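Local coordinates for alpha-galactosidase (Lactobacillus brevis, PDB 3MI6), which probably hydrolyses terminal, non-reducing alpha-D-galactose residues of alpha-D-galactosides, at residues 568-580 against 593-606. Sequence-based numbering, arbitrary orientation.
Sequences PQAMMGAHVSAVP and RGAVAFFGDLGYEL
Strands 572-576 and 601-604 run parallel, their short axes 4.3 Å apart at closest approach and 36° from alignment, with helix 593-597 packed antiparallel against the first strand. This is the last beta-alpha-beta crossover of the eight-stranded TIM barrel. The two strands are joined by Asp601 N to Met572 O (2.9 Å), Ala574 N to Asp601 O, Val576 N to Gly603 O (2.8 Å) and, just past the second strand, Glu605 N to Val576 O.

His575 and Glu605 meet inside the barrel, where the side chain of Glu605 comes near that of Asp549, the predicted proton donor. His575 ND1 donates to the anti lone pair of Glu605 OE1 at 2.5 Å; the acceptor lies near the ring plane, although carboxylate and ring planes are 66° apart. Glu605 reaches it because CG stands anti to the backbone N (chi1 -160°) and the chain stays extended. A water in the ring plane approaches His575 NE2 and donates to Asp601 O, while Trp546 meets the ring from outside the two segments. With an alanine replacing His575, Glu605 OE1 would probably lose this donor and its carboxylate would be freer to turn.

Val576 points to the helix side: CG2 lies 3.6 Å from Gly594 CA and also touches Ala597 CB and Leu602 CD1, while CB abuts the Tyr604 ring. Beyond the strand, Val579 CB sits over one face of the Arg593 guanidinium, 3.7 Å from Arg593 NH1.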
ATOM      1  N   PRO D 568      25.474   7.134  16.138  1.00 29.74           N
ATOM      2  CA  PRO D 568      26.384   5.983  16.177  1.00 28.20           C
ATOM      3  C   PRO D 568      26.376   5.333  17.544  1.00 30.70           C
ATOM      4  O   PRO D 568      26.121   6.005  18.528  1.00 32.80           O
ATOM      5  CB  PRO D 568      27.756   6.603  15.940  1.00 31.57           C
ATOM      6  CG  PRO D 568      27.510   8.065  15.583  1.00 31.83           C
ATOM      7  CD  PRO D 568      26.191   8.423  16.112  1.00 30.91           C
ATOM      8  N   GLN D 569      26.683   4.045  17.610  1.00 32.16           N
ATOM      9  CA  GLN D 569      26.614   3.302  18.865  1.00 33.51           C
ATOM     10  C   GLN D 569      27.525   3.848  19.962  1.00 34.44           C
ATOM     11  O   GLN D 569      27.280   3.621  21.140  1.00 35.44           O
ATOM     12  CB  GLN D 569      26.917   1.819  18.636  1.00 30.64           C
ATOM     13  CG  GLN D 569      28.321   1.547  18.201  1.00 29.99           C
ATOM     14  CD  GLN D 569      28.524   1.685  16.714  1.00 30.81           C
ATOM     15  OE1 GLN D 569      27.779   2.388  16.038  1.00 32.06           O
ATOM     16  NE2 GLN D 569      29.539   1.003  16.189  1.00 30.66           N
ATOM     17  N   ALA D 570      28.584   4.549  19.576  1.00 34.26           N
ATOM     18  CA  ALA D 570      29.476   5.161  20.552  1.00 34.85           C
ATOM     19  C   ALA D 570      28.699   6.031  21.549  1.00 35.25           C
ATOM     20  O   ALA D 570      29.076   6.151  22.715  1.00 34.49           O
ATOM     21  CB  ALA D 570      30.541   5.984  19.841  1.00 34.38           C
HETATM   22  N   MSE D 571      27.601   6.609  21.078  1.00 34.08           N
HETATM   23  CA  MSE D 571      26.804   7.538  21.859  1.00 35.56           C
HETATM   24  C   MSE D 571      25.770   6.879  22.795  1.00 36.69           C
HETATM   25  O   MSE D 571      25.239   7.534  23.699  1.00 37.03           O
HETATM   26  CB  MSE D 571      26.105   8.511  20.917  1.00 35.11           C
HETATM   27  CG  MSE D 571      27.052   9.411  20.125  1.00 36.34           C
HETATM   28 SE   MSE D 571      26.065  10.680  19.003  1.00 60.10          SE
HETATM   29  CE  MSE D 571      27.578  11.516  18.044  1.00 35.64           C
HETATM   30  N   MSE D 572      25.510   5.587  22.595  1.00 35.39           N
HETATM   31  CA  MSE D 572      24.432   4.892  23.298  1.00 34.74           C
HETATM   32  C   MSE D 572      24.887   4.052  24.486  1.00 36.32           C
HETATM   33  O   MSE D 572      25.442   2.969  24.310  1.00 35.68           O
HETATM   34  CB  MSE D 572      23.702   3.955  22.341  1.00 34.19           C
HETATM   35  CG  MSE D 572      22.749   4.600  21.365  1.00 36.22           C
HETATM   36 SE   MSE D 572      22.136   3.238  20.052  1.00 51.19          SE
HETATM   37  CE  MSE D 572      23.245   3.713  18.486  1.00 32.54           C
ATOM     38  N   GLY D 573      24.625   4.517  25.700  1.00 36.15           N
ATOM     39  CA  GLY D 573      24.821   3.653  26.846  1.00 37.83           C
ATOM     40  C   GLY D 573      23.847   2.484  26.741  1.00 36.33           C
ATOM     41  O   GLY D 573      22.750   2.651  26.231  1.00 33.59           O
ATOM     42  N   ALA D 574      24.247   1.308  27.212  1.00 35.40           N
ATOM     43  CA  ALA D 574      23.359   0.153  27.259  1.00 33.64           C
ATOM     44  C   ALA D 574      23.768  -0.779  28.388  1.00 35.02           C
ATOM     45  O   ALA D 574      24.880  -1.275  28.396  1.00 36.28           O
ATOM     46  CB  ALA D 574      23.396  -0.585  25.947  1.00 31.60           C
ATOM     47  N   HIS D 575      22.883  -1.026  29.344  1.00 36.97           N
ATOM     48  CA  HIS D 575      23.230  -1.918  30.449  1.00 38.22           C
ATOM     49  C   HIS D 575      22.480  -3.257  30.380  1.00 35.80           C
ATOM     50  O   HIS D 575      21.310  -3.302  30.033  1.00 36.49           O
ATOM     51  CB  HIS D 575      22.960  -1.255  31.804  1.00 37.57           C
ATOM     52  CG  HIS D 575      23.621   0.078  31.986  1.00 40.03           C
ATOM     53  ND1 HIS D 575      23.267   0.948  33.000  1.00 43.40           N
ATOM     54  CD2 HIS D 575      24.619   0.686  31.304  1.00 40.38           C
ATOM     55  CE1 HIS D 575      24.010   2.039  32.926  1.00 41.20           C
ATOM     56  NE2 HIS D 575      24.841   1.905  31.908  1.00 42.00           N
ATOM     57  N   VAL D 576      23.154  -4.345  30.725  1.00 34.24           N
ATOM     58  CA  VAL D 576      22.482  -5.621  30.918  1.00 35.72           C
ATOM     59  C   VAL D 576      21.718  -5.578  32.229  1.00 39.02           C
ATOM     60  O   VAL D 576      22.316  -5.372  33.282  1.00 37.72           O
ATOM     61  CB  VAL D 576      23.485  -6.775  31.016  1.00 36.89           C
ATOM     62  CG1 VAL D 576      22.784  -8.048  31.489  1.00 34.52           C
ATOM     63  CG2 VAL D 576      24.209  -6.981  29.678  1.00 34.36           C
ATOM     64  N   SER D 577      20.400  -5.772  32.176  1.00 39.16           N
ATOM     65  CA  SER D 577      19.581  -5.623  33.380  1.00 39.74           C
ATOM     66  C   SER D 577      18.973  -6.924  33.886  1.00 39.01           C
ATOM     67  O   SER D 577      19.127  -7.976  33.283  1.00 38.64           O
ATOM     68  CB  SER D 577      18.486  -4.583  33.174  1.00 38.23           C
ATOM     69  OG  SER D 577      17.513  -5.070  32.280  1.00 39.74           O
ATOM     70  N   ALA D 578      18.295  -6.845  35.021  1.00 40.61           N
ATOM     71  CA  ALA D 578      17.733  -8.039  35.633  1.00 40.33           C
ATOM     72  C   ALA D 578      16.399  -8.427  35.000  1.00 40.75           C
ATOM     73  O   ALA D 578      15.756  -7.633  34.310  1.00 41.66           O
ATOM     74  CB  ALA D 578      17.583  -7.846  37.142  1.00 43.09           C
ATOM     75  N   VAL D 579      15.975  -9.651  35.280  1.00 42.94           N
ATOM     76  CA  VAL D 579      14.834 -10.256  34.614  1.00 38.77           C
ATOM     77  C   VAL D 579      13.979 -11.005  35.674  1.00 38.69           C
ATOM     78  O   VAL D 579      14.526 -11.559  36.632  1.00 36.78           O
ATOM     79  CB  VAL D 579      15.386 -11.161  33.472  1.00 37.75           C
ATOM     80  CG1 VAL D 579      15.337 -12.647  33.823  1.00 36.18           C
ATOM     81  CG2 VAL D 579      14.721 -10.840  32.137  1.00 38.98           C
ATOM     82  N   PRO D 580      12.635 -10.963  35.566  1.00 41.74           N
ATOM     83  CA  PRO D 580      11.764 -10.258  34.613  1.00 40.58           C
ATOM     84  C   PRO D 580      11.872  -8.752  34.747  1.00 39.49           C
ATOM     85  O   PRO D 580      11.657  -8.219  35.828  1.00 42.48           O
ATOM     86  CB  PRO D 580      10.352 -10.691  35.029  1.00 38.63           C
ATOM     87  CG  PRO D 580      10.477 -11.104  36.437  1.00 42.29           C
ATOM     88  CD  PRO D 580      11.850 -11.712  36.563  1.00 38.55           C
ATOM     89  N   ARG D 593      20.325 -10.360  26.418  1.00 32.22           N
ATOM     90  CA  ARG D 593      20.544  -9.078  27.099  1.00 30.96           C
ATOM     91  C   ARG D 593      21.976  -8.597  26.896  1.00 31.73           C
ATOM     92  O   ARG D 593      22.210  -7.425  26.593  1.00 31.48           O
ATOM     93  CB  ARG D 593      20.217  -9.141  28.600  1.00 30.47           C
ATOM     94  CG  ARG D 593      18.885  -9.759  28.902  1.00 34.03           C
ATOM     95  CD  ARG D 593      18.378  -9.462  30.291  1.00 37.94           C
ATOM     96  NE  ARG D 593      19.224  -9.939  31.395  1.00 38.99           N
ATOM     97  CZ  ARG D 593      19.166 -11.148  31.951  1.00 36.45           C
ATOM     98  NH1 ARG D 593      18.331 -12.065  31.492  1.00 35.41           N
ATOM     99  NH2 ARG D 593      19.968 -11.448  32.962  1.00 37.23           N
ATOM    100  N   GLY D 594      22.930  -9.510  27.056  1.00 31.77           N
ATOM    101  CA  GLY D 594      24.319  -9.203  26.791  1.00 30.89           C
ATOM    102  C   GLY D 594      24.539  -8.760  25.357  1.00 32.93           C
ATOM    103  O   GLY D 594      25.208  -7.747  25.119  1.00 30.84           O
ATOM    104  N   ALA D 595      23.950  -9.504  24.411  1.00 32.13           N
ATOM    105  CA  ALA D 595      24.229  -9.350  22.978  1.00 30.45           C
ATOM    106  C   ALA D 595      23.616  -8.112  22.321  1.00 29.27           C
ATOM    107  O   ALA D 595      24.137  -7.612  21.342  1.00 29.99           O
ATOM    108  CB  ALA D 595      23.832 -10.619  22.215  1.00 29.80           C
ATOM    109  N   VAL D 596      22.501  -7.632  22.850  1.00 31.85           N
ATOM    110  CA  VAL D 596      21.961  -6.332  22.448  1.00 31.40           C
ATOM    111  C   VAL D 596      22.789  -5.180  23.050  1.00 30.33           C
ATOM    112  O   VAL D 596      22.913  -4.127  22.458  1.00 31.74           O
ATOM    113  CB  VAL D 596      20.476  -6.177  22.882  1.00 31.91           C
ATOM    114  CG1 VAL D 596      19.919  -4.846  22.450  1.00 28.39           C
ATOM    115  CG2 VAL D 596      19.622  -7.298  22.305  1.00 30.88           C
ATOM    116  N   ALA D 597      23.387  -5.385  24.216  1.00 30.98           N
ATOM    117  CA  ALA D 597      24.133  -4.308  24.869  1.00 31.19           C
ATOM    118  C   ALA D 597      25.570  -4.132  24.358  1.00 31.99           C
ATOM    119  O   ALA D 597      26.170  -3.074  24.549  1.00 32.13           O
ATOM    120  CB  ALA D 597      24.106  -4.455  26.398  1.00 28.92           C
ATOM    121  N   PHE D 598      26.127  -5.146  23.708  1.00 30.11           N
ATOM    122  CA  PHE D 598      27.457  -4.979  23.131  1.00 30.21           C
ATOM    123  C   PHE D 598      27.466  -3.864  22.098  1.00 33.79           C
ATOM    124  O   PHE D 598      28.470  -3.187  21.942  1.00 36.55           O
ATOM    125  CB  PHE D 598      27.965  -6.242  22.448  1.00 29.28           C
ATOM    126  CG  PHE D 598      28.118  -7.410  23.358  1.00 31.54           C
ATOM    127  CD1 PHE D 598      28.440  -7.232  24.686  1.00 30.63           C
ATOM    128  CD2 PHE D 598      27.952  -8.698  22.874  1.00 31.06           C
ATOM    129  CE1 PHE D 598      28.581  -8.311  25.511  1.00 32.01           C
ATOM    130  CE2 PHE D 598      28.102  -9.782  23.697  1.00 30.39           C
ATOM    131  CZ  PHE D 598      28.413  -9.594  25.012  1.00 33.44           C
ATOM    132  N   PHE D 599      26.363  -3.673  21.379  1.00 33.35           N
ATOM    133  CA  PHE D 599      26.355  -2.694  20.293  1.00 31.81           C
ATOM    134  C   PHE D 599      26.084  -1.271  20.797  1.00 33.52           C
ATOM    135  O   PHE D 599      25.143  -0.578  20.388  1.00 36.09           O
ATOM    136  CB  PHE D 599      25.418  -3.139  19.172  1.00 31.66           C
ATOM    137  CG  PHE D 599      25.877  -4.393  18.495  1.00 30.91           C
ATOM    138  CD1 PHE D 599      25.664  -5.632  19.087  1.00 30.61           C
ATOM    139  CD2 PHE D 599      26.560  -4.337  17.283  1.00 29.19           C
ATOM    140  CE1 PHE D 599      26.086  -6.791  18.476  1.00 30.87           C
ATOM    141  CE2 PHE D 599      26.985  -5.484  16.660  1.00 28.05           C
ATOM    142  CZ  PHE D 599      26.752  -6.720  17.252  1.00 31.80           C
ATOM    143  N   GLY D 600      26.960  -0.857  21.698  1.00 32.27           N
ATOM    144  CA  GLY D 600      26.892   0.437  22.322  1.00 33.18           C
ATOM    145  C   GLY D 600      27.951   0.403  23.394  1.00 34.45           C
ATOM    146  O   GLY D 600      28.981  -0.256  23.256  1.00 33.62           O
ATOM    147  N   ASP D 601      27.680   1.095  24.484  1.00 36.27           N
ATOM    148  CA  ASP D 601      28.617   1.168  25.587  1.00 37.93           C
ATOM    149  C   ASP D 601      28.122   0.306  26.748  1.00 36.79           C
ATOM    150  O   ASP D 601      27.290   0.736  27.558  1.00 36.19           O
ATOM    151  CB  ASP D 601      28.840   2.635  25.976  1.00 37.00           C
ATOM    152  CG  ASP D 601      29.269   3.481  24.777  1.00 39.47           C
ATOM    153  OD1 ASP D 601      29.995   2.946  23.912  1.00 37.11           O
ATOM    154  OD2 ASP D 601      28.863   4.663  24.676  1.00 42.22           O
ATOM    155  N   LEU D 602      28.662  -0.912  26.798  1.00 34.83           N
ATOM    156  CA  LEU D 602      28.232  -1.963  27.721  1.00 35.64           C
ATOM    157  C   LEU D 602      28.368  -1.559  29.181  1.00 35.39           C
ATOM    158  O   LEU D 602      29.315  -0.875  29.565  1.00 37.29           O
ATOM    159  CB  LEU D 602      29.003  -3.272  27.455  1.00 34.97           C
ATOM    160  CG  LEU D 602      28.609  -4.476  28.311  1.00 35.09           C
ATOM    161  CD1 LEU D 602      27.174  -4.859  28.039  1.00 31.11           C
ATOM    162  CD2 LEU D 602      29.541  -5.663  28.080  1.00 33.42           C
ATOM    163  N   GLY D 603      27.403  -1.986  29.983  1.00 36.10           N
ATOM    164  CA  GLY D 603      27.313  -1.611  31.381  1.00 36.07           C
ATOM    165  C   GLY D 603      26.401  -2.603  32.065  1.00 37.15           C
ATOM    166  O   GLY D 603      25.655  -3.309  31.396  1.00 38.29           O
ATOM    167  N   TYR D 604      26.481  -2.692  33.384  1.00 36.97           N
ATOM    168  CA  TYR D 604      25.660  -3.639  34.125  1.00 38.50           C
ATOM    169  C   TYR D 604      24.887  -2.926  35.196  1.00 40.20           C
ATOM    170  O   TYR D 604      25.423  -2.061  35.872  1.00 44.58           O
ATOM    171  CB  TYR D 604      26.500  -4.782  34.708  1.00 39.01           C
ATOM    172  CG  TYR D 604      26.985  -5.706  33.640  1.00 36.24           C
ATOM    173  CD1 TYR D 604      26.319  -6.893  33.368  1.00 37.33           C
ATOM    174  CD2 TYR D 604      28.077  -5.367  32.858  1.00 35.19           C
ATOM    175  CE1 TYR D 604      26.747  -7.745  32.344  1.00 37.20           C
ATOM    176  CE2 TYR D 604      28.514  -6.198  31.841  1.00 36.88           C
ATOM    177  CZ  TYR D 604      27.846  -7.387  31.589  1.00 36.12           C
ATOM    178  OH  TYR D 604      28.281  -8.203  30.584  1.00 33.81           O
ATOM    179  N   GLU D 605      23.621  -3.283  35.341  1.00 43.11           N
ATOM    180  CA  GLU D 605      22.732  -2.573  36.250  1.00 47.00           C
ATOM    181  C   GLU D 605      21.918  -3.578  37.048  1.00 48.27           C
ATOM    182  O   GLU D 605      20.702  -3.436  37.189  1.00 51.67           O
ATOM    183  CB  GLU D 605      21.816  -1.627  35.463  1.00 46.37           C
ATOM    184  CG  GLU D 605      21.202  -0.514  36.312  1.00 56.08           C
ATOM    185  CD  GLU D 605      20.614   0.627  35.478  1.00 57.57           C
ATOM    186  OE1 GLU D 605      21.182   0.968  34.414  1.00 53.44           O
ATOM    187  OE2 GLU D 605      19.585   1.196  35.898  1.00 57.51           O
ATOM    188  N   LEU D 606      22.597  -4.609  37.547  1.00 44.98           N
ATOM    189  CA  LEU D 606      21.934  -5.640  38.333  1.00 47.51           C
ATOM    190  C   LEU D 606      22.721  -6.032  39.574  1.00 54.49           C
ATOM    191  O   LEU D 606      23.933  -5.842  39.640  1.00 52.91           O
ATOM    192  CB  LEU D 606      21.597  -6.869  37.482  1.00 46.47           C
ATOM    193  CG  LEU D 606      22.563  -7.966  37.036  1.00 46.50           C
ATOM    194  CD1 LEU D 606      21.817  -8.825  36.045  1.00 41.12           C
ATOM    195  CD2 LEU D 606      23.789  -7.416  36.395  1.00 44.38           C
TER
HETATM  196  O   HOH W   1      27.237   2.719  30.146  1.00 40.19           O